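PDB 2HX0: putative DNA-binding protein, which probably binds DNA and holds a magnesium ion between strands of its antiparallel sheet. Local coordinates for residues W48-V59 against L72-G83; T88-V96 against G105-T113. The protein carries 2 engineered substitutions. All coordinates share one frame; numbering follows the deposited sequence.

In the fold
After helix 31-42 the chain enters strand 47-56, turns a corner near residue 57 and runs out through strands 59-62 and 70-73. Contact 1 closes this loop when residues 72-83 come back antiparallel along 48-59. Strand 75-86 leads directly into strand 89-97, where contact 2 opens; it closes a short hairpin with strand 103-108. The two contacts therefore follow in series, neither enclosing nor crossing the other. They are joined laterally in one antiparallel sheet, since strands 75-86 and 89-97 are neighbours: the backbone of Asn82 pairs with that of His93, and Leu81 packs on Met108. Both contacts also reach the third subunit of the trimeric assembly.

Contact 1. Residues W48-V59 against L72-G83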
# COMPACT_ATOMS: atom_id res chain seq x y z
N TRP A 48 8.76 -3.34 7.12
CA TRP A 48 7.36 -3.23 6.74
C TRP A 48 7.26 -3.54 5.26
O TRP A 48 8.25 -3.46 4.53
CB TRP A 48 6.83 -1.81 7.06
CG TRP A 48 6.98 -0.76 5.98
CD1 TRP A 48 6.04 -0.38 5.07
CD2 TRP A 48 8.13 0.06 5.75
NE1 TRP A 48 6.53 0.64 4.28
CE2 TRP A 48 7.81 0.93 4.68
CE3 TRP A 48 9.39 0.16 6.35
CZ2 TRP A 48 8.71 1.88 4.20
CZ3 TRP A 48 10.29 1.10 5.86
CH2 TRP A 48 9.95 1.95 4.80
N ILE A 49 6.07 -3.93 4.81
CA ILE A 49 5.89 -4.23 3.39
C ILE A 49 5.62 -2.91 2.68
O ILE A 49 4.58 -2.28 2.88
CB ILE A 49 4.68 -5.16 3.17
CG1 ILE A 49 4.78 -6.38 4.08
CG2 ILE A 49 4.65 -5.59 1.70
CD1 ILE A 49 6.03 -7.30 3.92
N ALA A 50 6.57 -2.49 1.85
CA ALA A 50 6.45 -1.23 1.13
C ALA A 50 5.74 -1.38 -0.21
O ALA A 50 5.26 -0.40 -0.77
CB ALA A 50 7.83 -0.61 0.92
N GLY A 51 5.68 -2.60 -0.72
CA GLY A 51 5.02 -2.84 -1.99
C GLY A 51 4.86 -4.33 -2.23
O GLY A 51 5.74 -5.10 -1.85
N CYS A 52 3.75 -4.74 -2.82
CA CYS A 52 3.54 -6.16 -3.08
C CYS A 52 2.49 -6.43 -4.14
O CYS A 52 1.43 -5.80 -4.16
CB CYS A 52 3.13 -6.87 -1.78
SG CYS A 52 2.84 -8.66 -1.96
N THR A 53 2.80 -7.36 -5.03
CA THR A 53 1.87 -7.75 -6.07
C THR A 53 2.13 -9.22 -6.38
O THR A 53 3.25 -9.69 -6.22
CB THR A 53 2.06 -6.92 -7.35
OG1 THR A 53 1.04 -7.28 -8.29
CG2 THR A 53 3.42 -7.17 -7.97
N GLY A 54 1.10 -9.94 -6.80
CA GLY A 54 1.29 -11.34 -7.10
C GLY A 54 -0.00 -12.12 -7.14
O GLY A 54 -1.08 -11.54 -7.25
N SER A 55 0.12 -13.44 -7.03
CA SER A 55 -1.03 -14.32 -7.08
C SER A 55 -0.90 -15.46 -6.08
O SER A 55 0.21 -15.87 -5.73
CB SER A 55 -1.15 -14.90 -8.50
OG SER A 55 0.07 -15.49 -8.90
N LEU A 56 -2.04 -15.97 -5.62
CA LEU A 56 -2.05 -17.06 -4.65
C LEU A 56 -3.02 -18.15 -5.06
O LEU A 56 -3.95 -17.92 -5.82
CB LEU A 56 -2.45 -16.55 -3.27
CG LEU A 56 -1.61 -15.46 -2.61
CD1 LEU A 56 -2.29 -15.00 -1.33
CD2 LEU A 56 -0.21 -15.98 -2.31
N THR A 57 -2.77 -19.35 -4.54
CA THR A 57 -3.61 -20.51 -4.78
C THR A 57 -4.34 -20.78 -3.47
O THR A 57 -5.57 -20.80 -3.42
CB THR A 57 -2.77 -21.73 -5.18
OG1 THR A 57 -2.15 -21.48 -6.45
CG2 THR A 57 -3.64 -22.97 -5.28
N ASP A 58 -3.58 -20.98 -2.40
CA ASP A 58 -4.17 -21.20 -1.09
C ASP A 58 -4.11 -19.88 -0.34
O ASP A 58 -3.13 -19.15 -0.43
CB ASP A 58 -3.39 -22.26 -0.31
CG ASP A 58 -3.36 -23.60 -1.01
OD1 ASP A 58 -4.44 -24.07 -1.44
OD2 ASP A 58 -2.27 -24.19 -1.12
N VAL A 59 -5.17 -19.57 0.39
CA VAL A 59 -5.23 -18.34 1.16
C VAL A 59 -5.69 -18.63 2.58
O VAL A 59 -6.66 -19.35 2.79
CB VAL A 59 -6.20 -17.32 0.51
CG1 VAL A 59 -6.21 -16.03 1.32
CG2 VAL A 59 -5.78 -17.05 -0.93
N LEU A 72 -8.93 -20.96 2.27
CA LEU A 72 -9.56 -20.99 0.96
C LEU A 72 -8.55 -21.43 -0.09
O LEU A 72 -7.35 -21.27 0.09
CB LEU A 72 -10.08 -19.59 0.61
CG LEU A 72 -10.91 -18.91 1.70
CD1 LEU A 72 -11.21 -17.48 1.30
CD2 LEU A 72 -12.20 -19.69 1.93
N THR A 73 -9.05 -22.00 -1.18
CA THR A 73 -8.18 -22.43 -2.26
C THR A 73 -8.85 -22.06 -3.57
O THR A 73 -10.06 -22.22 -3.73
CB THR A 73 -7.93 -23.94 -2.23
OG1 THR A 73 -7.32 -24.30 -0.98
CG2 THR A 73 -6.99 -24.34 -3.36
N GLY A 74 -8.06 -21.56 -4.50
CA GLY A 74 -8.60 -21.18 -5.78
C GLY A 74 -7.60 -20.40 -6.59
O GLY A 74 -6.40 -20.71 -6.60
N THR A 75 -8.09 -19.37 -7.27
CA THR A 75 -7.25 -18.53 -8.11
C THR A 75 -7.44 -17.10 -7.62
O THR A 75 -8.48 -16.49 -7.87
CB THR A 75 -7.67 -18.63 -9.58
OG1 THR A 75 -7.62 -20.00 -10.00
CG2 THR A 75 -6.75 -17.81 -10.46
N PHE A 76 -6.45 -16.58 -6.91
CA PHE A 76 -6.54 -15.23 -6.38
C PHE A 76 -5.39 -14.32 -6.77
O PHE A 76 -4.27 -14.78 -7.04
CB PHE A 76 -6.57 -15.27 -4.85
CG PHE A 76 -7.71 -16.06 -4.27
CD1 PHE A 76 -7.58 -17.42 -4.02
CD2 PHE A 76 -8.91 -15.43 -3.94
CE1 PHE A 76 -8.63 -18.15 -3.45
CE2 PHE A 76 -9.96 -16.14 -3.37
CZ PHE A 76 -9.82 -17.50 -3.12
N GLU A 77 -5.67 -13.03 -6.80
CA GLU A 77 -4.66 -12.03 -7.09
C GLU A 77 -4.42 -11.32 -5.78
O GLU A 77 -5.37 -11.06 -5.03
CB GLU A 77 -5.15 -11.01 -8.12
CG GLU A 77 -5.34 -11.58 -9.51
CD GLU A 77 -4.05 -12.05 -10.13
OE1 GLU A 77 -3.16 -11.21 -10.36
OE2 GLU A 77 -3.91 -13.26 -10.38
N VAL A 78 -3.16 -11.02 -5.48
CA VAL A 78 -2.86 -10.29 -4.25
C VAL A 78 -3.02 -8.82 -4.59
O VAL A 78 -2.30 -8.28 -5.43
CB VAL A 78 -1.43 -10.56 -3.77
CG1 VAL A 78 -1.10 -9.63 -2.61
CG2 VAL A 78 -1.29 -12.00 -3.33
N ILE A 79 -3.97 -8.17 -3.94
CA ILE A 79 -4.23 -6.76 -4.19
C ILE A 79 -3.39 -5.89 -3.27
O ILE A 79 -2.87 -4.85 -3.67
CB ILE A 79 -5.73 -6.43 -4.02
CG1 ILE A 79 -6.53 -7.18 -5.09
CG2 ILE A 79 -5.97 -4.93 -4.13
CD1 ILE A 79 -7.93 -6.75 -5.38
N SER A 80 -3.26 -6.33 -2.03
CA SER A 80 -2.44 -5.61 -1.07
C SER A 80 -2.03 -6.51 0.07
O SER A 80 -2.79 -7.37 0.52
CB SER A 80 -3.18 -4.38 -0.53
OG SER A 80 -4.31 -4.75 0.22
N LEU A 81 -0.80 -6.32 0.52
CA LEU A 81 -0.23 -7.05 1.63
C LEU A 81 0.46 -5.95 2.41
O LEU A 81 1.44 -5.38 1.94
CB LEU A 81 0.79 -8.09 1.15
CG LEU A 81 1.58 -8.74 2.28
CD1 LEU A 81 0.63 -9.51 3.18
CD2 LEU A 81 2.63 -9.67 1.69
N ASN A 82 -0.08 -5.63 3.57
CA ASN A 82 0.47 -4.55 4.38
C ASN A 82 0.78 -4.97 5.79
O ASN A 82 0.21 -5.92 6.32
CB ASN A 82 -0.52 -3.38 4.41
CG ASN A 82 -0.54 -2.60 3.11
OD1 ASN A 82 0.45 -1.98 2.73
ND2 ASN A 82 -1.67 -2.64 2.42
N GLY A 83 1.71 -4.25 6.40
CA GLY A 83 2.06 -4.58 7.76
C GLY A 83 3.53 -4.50 8.06
O GLY A 83 4.36 -4.22 7.19
O HOH W 1 2.67 -2.05 4.71
O HOH W 2 0.59 -4.91 -1.65
O HOH W 3 -0.77 -5.99 -5.79
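The Phe76 ring takes an off-centre CH-pi contact from Val59, whose CG2 stands 4.1 Å from the ring centroid and 30° off the normal. Thr57 O sits at the edge of the same ring, in its plane. The Trp48 ring has water 1 at its edge and leads away from residues 72-83, its NE1 bonding Ala50 O of the third subunit.

Next to Phe76 the strands pair antiparallel: Leu56 and Phe76 exchange backbone bonds both ways, and Val59 and Leu72 do the same past the corner. Between these pairs a beta bulge shifts the register by one residue, with Gly74 N donating to Thr57 O at 2.8 Å. Asp58 and Thr73 lie side by side, and Thr73 OG1 donates to the anti side of Asp58 OD1 at 2.9 Å; OD2 is held by Thr113.

Val78 CG2 sits beside its own backbone N, anti to the carbonyl carbon, and from there meets Leu56 CG at 3.5 Å. Cys52 SG, anti to its backbone N (chi1 -180°), comes up against Leu81 CB at 3.8 Å.

Farther along, the strands part and water takes over. Water 2 donates to Cys52 O and accepts from Leu81 N at 2.9 Å, while water 1 links Ile49 O, Asn82 OD1 and Gly83 N. Direct pairing resumes where Ile49 N meets Gly83 O at 2.9 Å.

The side chain of Glu77, a magnesium-binding residue, ends about 3 Å (nearest atoms) from an ion probably held by the second subunit, on whose His93 it packs; Glu77 OE2 forms a salt bridge with Arg115. Strand 113-124 flanks 47-56, and strand 89-97 flanks 75-86. Classic bulges interrupt both borders, Ala50 and Gly51 facing Val121, Ile79 and Ser80 facing Ala95.

Contact 2. Residues T88-V96 against G105-T113; sequences TGEHLHLAV and GGHMMPGCT. With MG (magnesium ion), chain B.
His91, His93 and His107 meet around one magnesium ion. His91 NE2 and His93 NE2 each bind it at 2.2 Å, His107 ND1 at a longer 2.6 Å, and water 5 is a fourth ligand. The His107 ring meets those of His91 and His93 rim to rim, over the face of neither, with planes at 59° and 79°. His107 CE1 comes within 3.4 Å of His91 CD2, reached because CG of His107 is anti to the backbone N (chi1 -176°).

Backbone bonds fasten the antiparallel hairpin that carries the three histidines. Leu94 and Gly106 bond both ways, and Met108 N donates to Leu92 O at 2.8 Å. Water 4 adds a bridge from Leu92 N to Met108 O.

Apolar contacts gather on the side toward helix 31-42 and strand 47-56. Leu92 and Met108, a selenomethionine, run alongside each other, Leu92 CD1 to Met108 CE 3.6 Å, and Leu94 CD2 touches Cys112 SG at 3.8 Å.

Glu119 and Val78 O of the third subunit bond ND1 of His91 and His93 respectively. These outer partners should fix both rings' rotation with NE2 presented to the metal, so the site's geometry probably relies partly on subunit assembly. Three imidazole nitrogens are more usual around transition metals than magnesium.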
# COMPACT_ATOMS: atom_id res chain seq x y z
N THR A 88 11.33 -11.55 15.50
CA THR A 88 10.45 -12.48 16.18
C THR A 88 8.98 -12.07 16.25
O THR A 88 8.29 -12.40 17.21
CB THR A 88 10.93 -12.77 17.61
OG1 THR A 88 10.82 -11.58 18.40
CG2 THR A 88 12.38 -13.23 17.60
N GLY A 89 8.50 -11.36 15.23
CA GLY A 89 7.11 -10.95 15.25
C GLY A 89 6.70 -10.28 13.96
O GLY A 89 7.54 -9.97 13.11
N GLU A 90 5.39 -10.08 13.80
CA GLU A 90 4.86 -9.43 12.61
C GLU A 90 3.37 -9.16 12.79
O GLU A 90 2.75 -9.64 13.74
CB GLU A 90 5.05 -10.32 11.37
CG GLU A 90 4.15 -11.56 11.32
CD GLU A 90 4.56 -12.62 12.33
OE1 GLU A 90 5.76 -12.95 12.38
OE2 GLU A 90 3.68 -13.14 13.05
N HIS A 91 2.82 -8.36 11.89
CA HIS A 91 1.40 -8.02 11.89
C HIS A 91 1.10 -7.67 10.45
O HIS A 91 1.37 -6.55 10.01
CB HIS A 91 1.11 -6.83 12.81
CG HIS A 91 -0.35 -6.58 13.03
ND1 HIS A 91 -0.82 -5.59 13.87
CD2 HIS A 91 -1.44 -7.19 12.52
CE1 HIS A 91 -2.14 -5.60 13.86
NE2 HIS A 91 -2.54 -6.57 13.05
N LEU A 92 0.56 -8.64 9.71
CA LEU A 92 0.27 -8.44 8.29
C LEU A 92 -1.19 -8.68 7.92
O LEU A 92 -1.81 -9.62 8.41
CB LEU A 92 1.14 -9.39 7.46
CG LEU A 92 2.65 -9.27 7.71
CD1 LEU A 92 3.38 -10.47 7.12
CD2 LEU A 92 3.15 -7.98 7.10
N HIS A 93 -1.72 -7.81 7.07
CA HIS A 93 -3.09 -7.93 6.59
C HIS A 93 -3.04 -8.15 5.09
O HIS A 93 -2.18 -7.59 4.40
CB HIS A 93 -3.90 -6.68 6.93
CG HIS A 93 -4.28 -6.59 8.37
ND1 HIS A 93 -5.01 -5.55 8.89
CD2 HIS A 93 -4.04 -7.44 9.41
CE1 HIS A 93 -5.21 -5.75 10.18
NE2 HIS A 93 -4.63 -6.89 10.52
N LEU A 94 -3.95 -8.97 4.58
CA LEU A 94 -3.97 -9.31 3.17
C LEU A 94 -5.33 -9.11 2.52
O LEU A 94 -6.36 -9.36 3.14
CB LEU A 94 -3.56 -10.78 3.00
CG LEU A 94 -3.71 -11.47 1.64
CD1 LEU A 94 -2.70 -10.92 0.64
CD2 LEU A 94 -3.50 -12.97 1.82
N ALA A 95 -5.31 -8.64 1.27
CA ALA A 95 -6.53 -8.45 0.49
C ALA A 95 -6.30 -9.16 -0.84
O ALA A 95 -5.30 -8.91 -1.52
CB ALA A 95 -6.80 -6.96 0.26
N VAL A 96 -7.21 -10.06 -1.21
CA VAL A 96 -7.09 -10.79 -2.46
C VAL A 96 -8.36 -10.61 -3.29
O VAL A 96 -9.43 -10.33 -2.75
CB VAL A 96 -6.89 -12.32 -2.23
CG1 VAL A 96 -5.55 -12.57 -1.55
CG2 VAL A 96 -8.03 -12.88 -1.40
N GLY A 105 -10.67 -9.73 2.61
CA GLY A 105 -9.55 -9.22 3.38
C GLY A 105 -9.57 -9.64 4.83
O GLY A 105 -10.62 -9.96 5.39
N GLY A 106 -8.39 -9.65 5.44
CA GLY A 106 -8.30 -10.03 6.84
C GLY A 106 -6.87 -10.09 7.32
O GLY A 106 -5.94 -9.66 6.62
N HIS A 107 -6.69 -10.60 8.53
CA HIS A 107 -5.39 -10.76 9.15
C HIS A 107 -4.75 -11.96 8.46
O HIS A 107 -5.33 -13.05 8.45
CB HIS A 107 -5.59 -11.03 10.65
CG HIS A 107 -4.32 -11.11 11.44
ND1 HIS A 107 -3.53 -10.02 11.71
CD2 HIS A 107 -3.73 -12.16 12.06
CE1 HIS A 107 -2.51 -10.39 12.47
NE2 HIS A 107 -2.61 -11.68 12.69
N MSE A 108 -3.57 -11.78 7.87
CA MSE A 108 -2.91 -12.88 7.18
C MSE A 108 -2.37 -13.92 8.15
O MSE A 108 -1.75 -13.59 9.16
CB MSE A 108 -1.78 -12.36 6.30
CG MSE A 108 -1.14 -13.43 5.44
SE MSE A 108 0.03 -12.68 4.11
CE MSE A 108 1.72 -12.92 5.00
N MSE A 109 -2.61 -15.19 7.83
CA MSE A 109 -2.16 -16.30 8.66
C MSE A 109 -1.27 -17.23 7.83
O MSE A 109 -1.24 -17.13 6.60
CB MSE A 109 -3.36 -17.12 9.16
CG MSE A 109 -4.35 -16.35 10.01
SE MSE A 109 -3.58 -15.77 11.68
CE MSE A 109 -3.35 -17.49 12.53
N PRO A 110 -0.54 -18.14 8.49
CA PRO A 110 0.31 -19.05 7.73
C PRO A 110 -0.58 -19.94 6.86
O PRO A 110 -1.65 -20.37 7.29
CB PRO A 110 1.03 -19.84 8.82
CG PRO A 110 1.13 -18.85 9.94
CD PRO A 110 -0.25 -18.22 9.93
N GLY A 111 -0.15 -20.22 5.63
CA GLY A 111 -0.94 -21.05 4.75
C GLY A 111 -1.23 -20.46 3.39
O GLY A 111 -1.86 -21.11 2.55
N CYS A 112 -0.79 -19.23 3.15
CA CYS A 112 -1.00 -18.60 1.85
C CYS A 112 0.10 -19.10 0.93
O CYS A 112 1.28 -18.95 1.23
CB CYS A 112 -0.92 -17.08 1.97
SG CYS A 112 -2.21 -16.37 2.99
N THR A 113 -0.27 -19.71 -0.20
CA THR A 113 0.73 -20.23 -1.12
C THR A 113 0.74 -19.50 -2.46
O THR A 113 -0.31 -19.19 -3.02
CB THR A 113 0.53 -21.74 -1.37
OG1 THR A 113 -0.76 -21.96 -1.96
CG2 THR A 113 0.62 -22.51 -0.06
MG MG B . -4.31 -7.72 12.53
O HOH W 4 -0.12 -11.37 10.66
O HOH W 5 -5.39 -5.87 13.84